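Local coordinates for extracellular solute-binding protein family 1 (Alicyclobacillus acidocaldarius subsp. acidocaldarius, PDB 4OVJ) that probably binds a solute outside the cell and hands it to an ABC-type importer, as extracellular solute-binding proteins of family 1 do, at residues Y190-H195 with P280-P284; M249-D255 with E270-L275; L317-V321 with V335-V339. The contacts are given in a common frame with arbitrary orientation. Numbering follows the deposited sequence.

From the N terminus, the first segment met is 190-195, the end of helix 185-194 and the residue after it. It pairs with 280-284, so interaction 1 closes a long loop of 84 intervening residues and ties a helix end to the loop after strand 275-278. Interaction 2 is nested inside that loop. It joins 249-255 to 270-275, the lead-ins of strands 256-260 and 275-278, which both pair with strand 128-144. Helix 263-269 lies in between. Interaction 3 follows in series and ties the end of helix 307-319 to the start of helix 337-345. The centres of interactions 1 and 2 are about 26 Å apart. None of the three touch.

Interaction 1: residues Y190-H195 with P280-P284; sequences YWARQH and PPTQP
In this periplasmic-binding-protein-like fold, the C-terminal end of helix 185-194 packs on the proline-rich loop that follows strand 275-278. Residues 190-194 are helical, and His195 is the first to leave helical angles (phi/psi -96/19). Residues 280-284 are extended, without regular strand bonds. The CA atoms of Tyr190 and Pro280 are 9.3 Å apart, and those of Gln194 and Gln283 6.2 Å. The contact is largely buried.

Two hydrogen bonds converge on one carbonyl. Tyr190 (chi1 t) gives OH to Pro281 O at 2.7 Å. Gln194 (chi1 m, chi2 t), one turn later, gives NE2 to Pro281 O at 2.9 Å. The other end of its amide, OE1, accepts from Trp160 NE1, so both amide ends are used. Trp160 also touches Pro281 and Gln283, so helix 160-174 adjoins the same contact.

The apolar part is small. Tyr190 CZ lies 3.8 Å from Pro280 CB. The CB atoms of Gln194 and Gln283 are also 3.8 Å apart.

Each segment has a side-chain hydrogen bond of its own. Gln283 (chi1 t, chi2 p) turns along its own loop, and NE2 donates to Pro284 O at 3.0 Å. His195 ND1 donates to Trp191 O at 2.8 Å. Across the segments, His195 CE1 comes to 3.7 Å from Gln283 OE1.

Interaction 2: residues M249-D255 with E270-L275; sequences MVQGKSD and EMTRSL
Arg273 reaches across from one loop and bonds to three acceptors of another. Its side chain is extended beyond chi1 (p, then t, t). Arg273 NH2 donates to Met249 O at 2.8 Å and to Ser254 O at 2.8 Å. Arg273 NH1 forms a salt bridge with Asp255 OD1 at 2.7 Å. All three acceptors lie at the edge of the guanidinium, near its plane. NH1 has a second acidic partner in Asp144 at the end of strand 128-144.

Residues 249-252 form a type I beta turn, closed by Gly252 N to Met249 O at 3.1 Å. Met249 O therefore takes two hydrogen bonds. Gly252, the last residue of the turn, has positive phi (78/13), and its CA lies 3.7 Å from Arg273 NH2. Ser254 is extended (-127/150), and its OG bonds to Asn180. Through residues 253-255 the turn leads into strand 256-260, and the loop 270-274 into strand 275-278. Both strands are antiparallel partners of strand 128-144. The contact thus joins the entrances of two strands of one mixed sheet, with helix 263-269 between them in sequence.

The CA atoms of Val250 and Glu270 are 6.4 Å apart, and those of Asp255 and Leu275 9.3 Å. Water 1 bridges the near end, donating to Val250 O at 2.4 Å and Glu270 O at 2.6 Å.

Residues 249 and 271 are selenomethionines. Met249, with all chi angles t, puts CE 3.5 Å from Leu275 CD2. Met271 (p, t, p) brings its CE to 4.2 Å from Val250 CG2 and 3.5 Å from Met249 O.

Interaction 3: residues L317-V321 with V335-V339; sequences LLNNV and VSSSV
Helix 307-319 ends in the first segment, and helix 337-345 begins in the second. Residues 317-319 are the last of their helix. Asn320 leaves helical angles (-84/133) and is the N-cap of the next helix, 321-327, with its OD1 accepting from Ala323 N. Val335 is in the loop after strand 333-334. Ser336 (-86/129) is the N-cap of helix 337-345. The closest CA atoms are those of Asn319 and Ser336, 5.8 Å apart. The contact is thus between a helix C-terminus and a helix N-terminus.

Ser336 (chi1 t) does two jobs. Its OG donates to Asn319 OD1 at 2.8 Å. The same OG accepts weak capping bonds from Ser338 N at 3.2 Å and Val339 N at 3.3 Å. Asn319 (chi1 m) is held from outside as well: OD1 bonds to Thr114 OG1, and ND2 to Asn111 O and Asn315 OD1.

Two waters serve the carbonyls at the helix end. Water 2 donates to Leu318 O at 2.7 Å and accepts from Ser336 N at 3.1 Å. Water 3 donates to Asn319 O at 2.6 Å and hydrogen-bonds Ser338 OG at 2.7 Å.

One apolar pair adds to this: Leu318 CD2 meets Val335 CG1 at 3.6 Å. The Val339 CG2 methyl packs against two backbone carbonyls at the helix end, 3.6 Å from Leu318 O and 3.5 Å from Asn319 O.

Leu318 also touches Trp298 of strand 293-300 and Ile132 of strand 128-144. Val335 touches Leu136 of strand 128-144, so the end of helix 307-319 and the loop leading into helix 337-345 both pack on the sheet.

Interaction 1: residues Y190-H195 with P280-P284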
loop_
_atom_site.group_PDB
_atom_site.type_symbol
_atom_site.label_atom_id
_atom_site.label_comp_id
_atom_site.label_asym_id
_atom_site.label_seq_id
_atom_site.Cartn_x
_atom_site.Cartn_y
_atom_site.Cartn_z
ATOM N N TYR A 190 2.877 11.462 1.096
ATOM C CA TYR A 190 1.755 11.696 1.999
ATOM C C TYR A 190 1.652 13.174 2.396
ATOM O O TYR A 190 0.602 13.788 2.250
ATOM C CB TYR A 190 1.902 10.782 3.219
ATOM C CG TYR A 190 0.867 10.959 4.293
ATOM C CD1 TYR A 190 -0.396 10.395 4.179
ATOM C CD2 TYR A 190 1.160 11.684 5.440
ATOM C CE1 TYR A 190 -1.338 10.569 5.183
ATOM C CE2 TYR A 190 0.227 11.863 6.438
ATOM C CZ TYR A 190 -1.015 11.295 6.309
ATOM O OH TYR A 190 -1.941 11.476 7.294
ATOM N N TRP A 191 2.762 13.753 2.830
ATOM C CA TRP A 191 2.857 15.184 3.135
ATOM C C TRP A 191 2.503 16.066 1.946
ATOM O O TRP A 191 1.740 17.019 2.084
ATOM C CB TRP A 191 4.283 15.489 3.622
ATOM C CG TRP A 191 4.555 16.907 4.041
ATOM C CD1 TRP A 191 4.869 17.948 3.232
ATOM C CD2 TRP A 191 4.593 17.411 5.380
ATOM N NE1 TRP A 191 5.088 19.080 3.979
ATOM C CE2 TRP A 191 4.932 18.775 5.303
ATOM C CE3 TRP A 191 4.403 16.831 6.641
ATOM C CZ2 TRP A 191 5.068 19.580 6.437
ATOM C CZ3 TRP A 191 4.529 17.641 7.778
ATOM C CH2 TRP A 191 4.852 18.993 7.660
ATOM N N ALA A 192 3.057 15.747 0.785
ATOM C CA ALA A 192 2.787 16.529 -0.407
ATOM C C ALA A 192 1.302 16.529 -0.716
ATOM O O ALA A 192 0.739 17.576 -1.022
ATOM C CB ALA A 192 3.558 16.004 -1.595
ATOM N N ARG A 193 0.675 15.361 -0.629
ATOM C CA ARG A 193 -0.764 15.247 -0.907
ATOM C C ARG A 193 -1.592 16.097 0.064
ATOM O O ARG A 193 -2.578 16.717 -0.332
ATOM C CB ARG A 193 -1.205 13.790 -0.875
ATOM C CG ARG A 193 -0.816 13.007 -2.129
ATOM C CD ARG A 193 -0.910 11.510 -1.898
ATOM N NE ARG A 193 -2.208 11.080 -1.347
ATOM C CZ ARG A 193 -3.275 10.661 -2.044
ATOM N NH1 ARG A 193 -3.273 10.598 -3.372
ATOM N NH2 ARG A 193 -4.378 10.300 -1.396
ATOM N N GLN A 194 -1.159 16.166 1.325
ATOM C CA GLN A 194 -1.833 17.025 2.303
ATOM C C GLN A 194 -1.768 18.505 1.935
ATOM O O GLN A 194 -2.615 19.291 2.352
ATOM C CB GLN A 194 -1.242 16.859 3.685
ATOM C CG GLN A 194 -1.355 15.478 4.255
ATOM C CD GLN A 194 -0.671 15.368 5.588
ATOM O OE1 GLN A 194 0.457 15.838 5.760
ATOM N NE2 GLN A 194 -1.363 14.788 6.557
ATOM N N HIS A 195 -0.735 18.881 1.186
ATOM C CA HIS A 195 -0.540 20.250 0.742
ATOM C C HIS A 195 -1.074 20.501 -0.658
ATOM O O HIS A 195 -0.720 21.498 -1.283
ATOM C CB HIS A 195 0.940 20.612 0.857
ATOM C CG HIS A 195 1.386 20.720 2.276
ATOM N ND1 HIS A 195 1.633 19.621 3.068
ATOM C CD2 HIS A 195 1.540 21.802 3.072
ATOM C CE1 HIS A 195 1.958 20.021 4.284
ATOM N NE2 HIS A 195 1.909 21.340 4.310
ATOM N N PRO A 280 -2.161 8.096 10.367
ATOM C CA PRO A 280 -1.071 9.064 10.407
ATOM C C PRO A 280 -1.549 10.510 10.568
ATOM O O PRO A 280 -2.720 10.823 10.296
ATOM C CB PRO A 280 -0.325 8.852 9.087
ATOM C CG PRO A 280 -1.118 7.900 8.294
ATOM C CD PRO A 280 -2.302 7.424 9.068
ATOM N N PRO A 281 -0.660 11.387 11.050
ATOM C CA PRO A 281 -1.115 12.721 11.413
ATOM C C PRO A 281 -1.605 13.556 10.254
ATOM O O PRO A 281 -1.231 13.319 9.110
ATOM C CB PRO A 281 0.124 13.364 12.034
ATOM C CG PRO A 281 0.927 12.233 12.517
ATOM C CD PRO A 281 0.725 11.163 11.493
ATOM N N THR A 282 -2.449 14.522 10.581
ATOM C CA THR A 282 -3.074 15.379 9.609
ATOM C C THR A 282 -2.424 16.755 9.530
ATOM O O THR A 282 -1.711 17.179 10.443
ATOM C CB THR A 282 -4.568 15.554 9.947
ATOM O OG1 THR A 282 -4.710 16.138 11.243
ATOM C CG2 THR A 282 -5.273 14.223 9.913
ATOM N N GLN A 283 -2.700 17.450 8.424
ATOM C CA GLN A 283 -2.264 18.822 8.232
ATOM C C GLN A 283 -3.460 19.767 8.322
ATOM O O GLN A 283 -4.294 19.778 7.443
ATOM C CB GLN A 283 -1.614 18.987 6.866
ATOM C CG GLN A 283 -1.216 20.411 6.536
ATOM C CD GLN A 283 -0.264 20.994 7.554
ATOM O OE1 GLN A 283 0.806 20.443 7.796
ATOM N NE2 GLN A 283 -0.658 22.096 8.174
ATOM N N PRO A 284 -3.513 20.600 9.369
ATOM C CA PRO A 284 -4.574 21.599 9.437
ATOM C C PRO A 284 -4.533 22.552 8.241
ATOM O O PRO A 284 -3.456 22.996 7.831
ATOM C CB PRO A 284 -4.296 22.307 10.762
ATOM C CG PRO A 284 -3.605 21.259 11.589
ATOM C CD PRO A 284 -2.731 20.532 10.612
#

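Interaction 2: residues M249-D255 with E270-L275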
loop_
_atom_site.group_PDB
_atom_site.type_symbol
_atom_site.label_atom_id
_atom_site.label_comp_id
_atom_site.label_asym_id
_atom_site.label_seq_id
_atom_site.Cartn_x
_atom_site.Cartn_y
_atom_site.Cartn_z
HETATM N N MSE A 249 13.033 0.496 16.629
HETATM C CA MSE A 249 11.856 -0.005 17.335
HETATM C C MSE A 249 12.046 -1.448 17.747
HETATM O O MSE A 249 11.693 -1.839 18.862
HETATM C CB MSE A 249 10.620 0.177 16.477
HETATM C CG MSE A 249 9.461 0.249 17.438
HETATM SE SE MSE A 249 7.875 0.757 16.454
HETATM C CE MSE A 249 6.726 0.455 18.006
ATOM N N VAL A 250 12.629 -2.250 16.861
ATOM C CA VAL A 250 12.956 -3.649 17.168
ATOM C C VAL A 250 13.993 -3.746 18.289
ATOM O O VAL A 250 13.965 -4.678 19.104
ATOM C CB VAL A 250 13.430 -4.380 15.885
ATOM C CG1 VAL A 250 13.945 -5.770 16.191
ATOM C CG2 VAL A 250 12.289 -4.449 14.876
ATOM N N GLN A 251 14.895 -2.772 18.352
ATOM C CA GLN A 251 15.928 -2.736 19.386
ATOM C C GLN A 251 15.436 -2.194 20.727
ATOM O O GLN A 251 16.180 -2.197 21.715
ATOM C CB GLN A 251 17.099 -1.885 18.915
ATOM C CG GLN A 251 17.730 -2.392 17.635
ATOM C CD GLN A 251 18.819 -1.478 17.148
ATOM O OE1 GLN A 251 19.110 -0.452 17.762
ATOM N NE2 GLN A 251 19.444 -1.847 16.055
ATOM N N GLY A 252 14.204 -1.706 20.754
ATOM C CA GLY A 252 13.635 -1.102 21.951
ATOM C C GLY A 252 14.090 0.319 22.246
ATOM O O GLY A 252 13.862 0.832 23.339
ATOM N N LYS A 253 14.720 0.955 21.263
ATOM C CA LYS A 253 15.296 2.280 21.427
ATOM C C LYS A 253 14.332 3.374 20.978
ATOM O O LYS A 253 14.504 4.538 21.334
ATOM C CB LYS A 253 16.604 2.366 20.637
ATOM C CG LYS A 253 17.675 1.403 21.137
ATOM C CD LYS A 253 18.990 1.585 20.394
ATOM C CE LYS A 253 20.004 0.531 20.814
ATOM N NZ LYS A 253 20.257 0.584 22.279
ATOM N N SER A 254 13.328 2.992 20.188
ATOM C CA SER A 254 12.304 3.917 19.700
ATOM C C SER A 254 10.938 3.333 20.036
ATOM O O SER A 254 10.773 2.107 20.060
ATOM C CB SER A 254 12.412 4.083 18.200
ATOM O OG SER A 254 11.305 4.813 17.690
ATOM N N ASP A 255 9.960 4.201 20.252
ATOM C CA ASP A 255 8.639 3.769 20.691
ATOM C C ASP A 255 7.541 3.863 19.642
ATOM O O ASP A 255 6.394 3.556 19.939
ATOM C CB ASP A 255 8.261 4.508 21.990
ATOM C CG ASP A 255 9.093 4.023 23.188
ATOM O OD1 ASP A 255 9.668 2.915 23.098
ATOM O OD2 ASP A 255 9.181 4.728 24.212
ATOM N N GLU A 270 8.472 -9.502 17.184
ATOM C CA GLU A 270 9.851 -9.262 17.618
ATOM C C GLU A 270 9.938 -8.690 19.029
ATOM O O GLU A 270 11.035 -8.485 19.521
ATOM C CB GLU A 270 10.545 -8.289 16.651
ATOM C CG GLU A 270 10.738 -8.842 15.244
ATOM C CD GLU A 270 11.800 -9.922 15.155
ATOM O OE1 GLU A 270 12.614 -10.072 16.098
ATOM O OE2 GLU A 270 11.834 -10.626 14.125
HETATM N N MSE A 271 8.805 -8.413 19.668
HETATM C CA MSE A 271 8.824 -7.756 20.974
HETATM C C MSE A 271 7.607 -8.068 21.776
HETATM O O MSE A 271 6.536 -8.262 21.231
HETATM C CB MSE A 271 8.959 -6.241 20.805
HETATM C CG MSE A 271 7.767 -5.595 20.080
HETATM SE SE MSE A 271 8.213 -3.818 19.347
HETATM C CE MSE A 271 9.376 -4.326 17.842
ATOM N N THR A 272 7.755 -8.109 23.098
ATOM C CA THR A 272 6.623 -8.439 23.954
ATOM C C THR A 272 5.730 -7.236 24.271
ATOM O O THR A 272 4.575 -7.411 24.641
ATOM C CB THR A 272 7.071 -9.102 25.262
ATOM O OG1 THR A 272 8.216 -8.423 25.757
ATOM C CG2 THR A 272 7.424 -10.556 25.010
ATOM N N ARG A 273 6.252 -6.025 24.142
ATOM C CA ARG A 273 5.449 -4.836 24.389
ATOM C C ARG A 273 4.333 -4.733 23.372
ATOM O O ARG A 273 4.528 -4.988 22.186
ATOM C CB ARG A 273 6.307 -3.575 24.366
ATOM C CG ARG A 273 7.035 -3.315 23.055
ATOM C CD ARG A 273 7.932 -2.140 23.276
ATOM N NE ARG A 273 8.821 -1.883 22.157
ATOM C CZ ARG A 273 9.303 -0.687 21.841
ATOM N NH1 ARG A 273 8.953 0.384 22.525
ATOM N NH2 ARG A 273 10.153 -0.563 20.835
ATOM N N SER A 274 3.153 -4.386 23.861
ATOM C CA SER A 274 1.970 -4.326 23.017
ATOM C C SER A 274 1.997 -3.113 22.109
ATOM O O SER A 274 2.193 -1.981 22.559
ATOM C CB SER A 274 0.723 -4.284 23.884
ATOM O OG SER A 274 0.663 -5.447 24.676
ATOM N N LEU A 275 1.781 -3.369 20.823
ATOM C CA LEU A 275 1.723 -2.313 19.822
ATOM C C LEU A 275 0.288 -2.005 19.422
ATOM O O LEU A 275 -0.576 -2.887 19.392
ATOM C CB LEU A 275 2.503 -2.729 18.588
ATOM C CG LEU A 275 3.960 -3.100 18.818
ATOM C CD1 LEU A 275 4.644 -3.400 17.482
ATOM C CD2 LEU A 275 4.705 -2.006 19.574
HETATM O O HOH W 1 12.352 -6.252 20.039
#

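Interaction 3: residues L317-V321 with V335-V339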
loop_
_atom_site.group_PDB
_atom_site.type_symbol
_atom_site.label_atom_id
_atom_site.label_comp_id
_atom_site.label_asym_id
_atom_site.label_seq_id
_atom_site.Cartn_x
_atom_site.Cartn_y
_atom_site.Cartn_z
ATOM N N LEU A 317 -13.226 -14.695 -5.380
ATOM C CA LEU A 317 -11.923 -14.303 -4.853
ATOM C C LEU A 317 -12.013 -13.069 -3.968
ATOM O O LEU A 317 -11.333 -12.985 -2.962
ATOM C CB LEU A 317 -10.918 -14.044 -5.975
ATOM C CG LEU A 317 -10.553 -15.258 -6.822
ATOM C CD1 LEU A 317 -9.627 -14.812 -7.941
ATOM C CD2 LEU A 317 -9.953 -16.378 -5.985
ATOM N N LEU A 318 -12.863 -12.127 -4.346
ATOM C CA LEU A 318 -13.022 -10.896 -3.596
ATOM C C LEU A 318 -13.798 -11.064 -2.311
ATOM O O LEU A 318 -13.426 -10.488 -1.301
ATOM C CB LEU A 318 -13.711 -9.822 -4.448
ATOM C CG LEU A 318 -12.929 -9.299 -5.653
ATOM C CD1 LEU A 318 -13.874 -8.522 -6.557
ATOM C CD2 LEU A 318 -11.772 -8.419 -5.220
ATOM N N ASN A 319 -14.891 -11.815 -2.365
ATOM C CA ASN A 319 -15.928 -11.745 -1.312
ATOM C C ASN A 319 -16.225 -13.027 -0.560
ATOM O O ASN A 319 -16.938 -13.001 0.447
ATOM C CB ASN A 319 -17.228 -11.215 -1.909
ATOM C CG ASN A 319 -17.173 -9.731 -2.191
ATOM O OD1 ASN A 319 -16.776 -8.943 -1.331
ATOM N ND2 ASN A 319 -17.551 -9.338 -3.393
ATOM N N ASN A 320 -15.724 -14.153 -1.039
ATOM C CA ASN A 320 -16.051 -15.411 -0.393
ATOM C C ASN A 320 -15.128 -15.670 0.783
ATOM O O ASN A 320 -13.922 -15.490 0.667
ATOM C CB ASN A 320 -15.996 -16.561 -1.393
ATOM C CG ASN A 320 -16.423 -17.865 -0.778
ATOM O OD1 ASN A 320 -15.621 -18.549 -0.162
ATOM N ND2 ASN A 320 -17.690 -18.214 -0.936
ATOM N N VAL A 321 -15.701 -16.062 1.927
ATOM C CA VAL A 321 -14.901 -16.291 3.127
ATOM C C VAL A 321 -13.959 -17.502 3.003
ATOM O O VAL A 321 -12.876 -17.484 3.585
ATOM C CB VAL A 321 -15.780 -16.378 4.405
ATOM C CG1 VAL A 321 -16.626 -17.640 4.416
ATOM C CG2 VAL A 321 -14.907 -16.303 5.650
ATOM N N VAL A 335 -9.523 -6.944 0.624
ATOM C CA VAL A 335 -10.196 -5.766 0.115
ATOM C C VAL A 335 -11.666 -5.664 0.549
ATOM O O VAL A 335 -12.204 -4.572 0.675
ATOM C CB VAL A 335 -10.065 -5.709 -1.423
ATOM C CG1 VAL A 335 -10.802 -6.867 -2.079
ATOM C CG2 VAL A 335 -10.548 -4.372 -1.942
ATOM N N SER A 336 -12.301 -6.806 0.779
ATOM C CA SER A 336 -13.737 -6.868 1.048
ATOM C C SER A 336 -14.053 -6.668 2.519
ATOM O O SER A 336 -13.503 -7.367 3.357
ATOM C CB SER A 336 -14.297 -8.233 0.638
ATOM O OG SER A 336 -15.598 -8.417 1.168
ATOM N N SER A 337 -14.967 -5.756 2.815
ATOM C CA SER A 337 -15.391 -5.525 4.202
ATOM C C SER A 337 -16.031 -6.770 4.820
ATOM O O SER A 337 -15.847 -7.039 6.014
ATOM C CB SER A 337 -16.366 -4.352 4.283
ATOM O OG SER A 337 -17.519 -4.564 3.469
ATOM N N SER A 338 -16.755 -7.545 4.021
ATOM C CA SER A 338 -17.403 -8.756 4.555
ATOM C C SER A 338 -16.362 -9.821 4.920
ATOM O O SER A 338 -16.477 -10.471 5.954
ATOM C CB SER A 338 -18.483 -9.296 3.603
ATOM O OG SER A 338 -17.942 -9.663 2.356
ATOM N N VAL A 339 -15.320 -9.959 4.099
ATOM C CA VAL A 339 -14.249 -10.915 4.372
ATOM C C VAL A 339 -13.491 -10.484 5.621
ATOM O O VAL A 339 -13.219 -11.300 6.495
ATOM C CB VAL A 339 -13.295 -11.065 3.170
ATOM C CG1 VAL A 339 -12.048 -11.839 3.547
ATOM C CG2 VAL A 339 -14.021 -11.734 2.020
HETATM O O HOH W 2 -11.234 -9.609 0.107
HETATM O O HOH W 3 -17.528 -12.253 2.897
#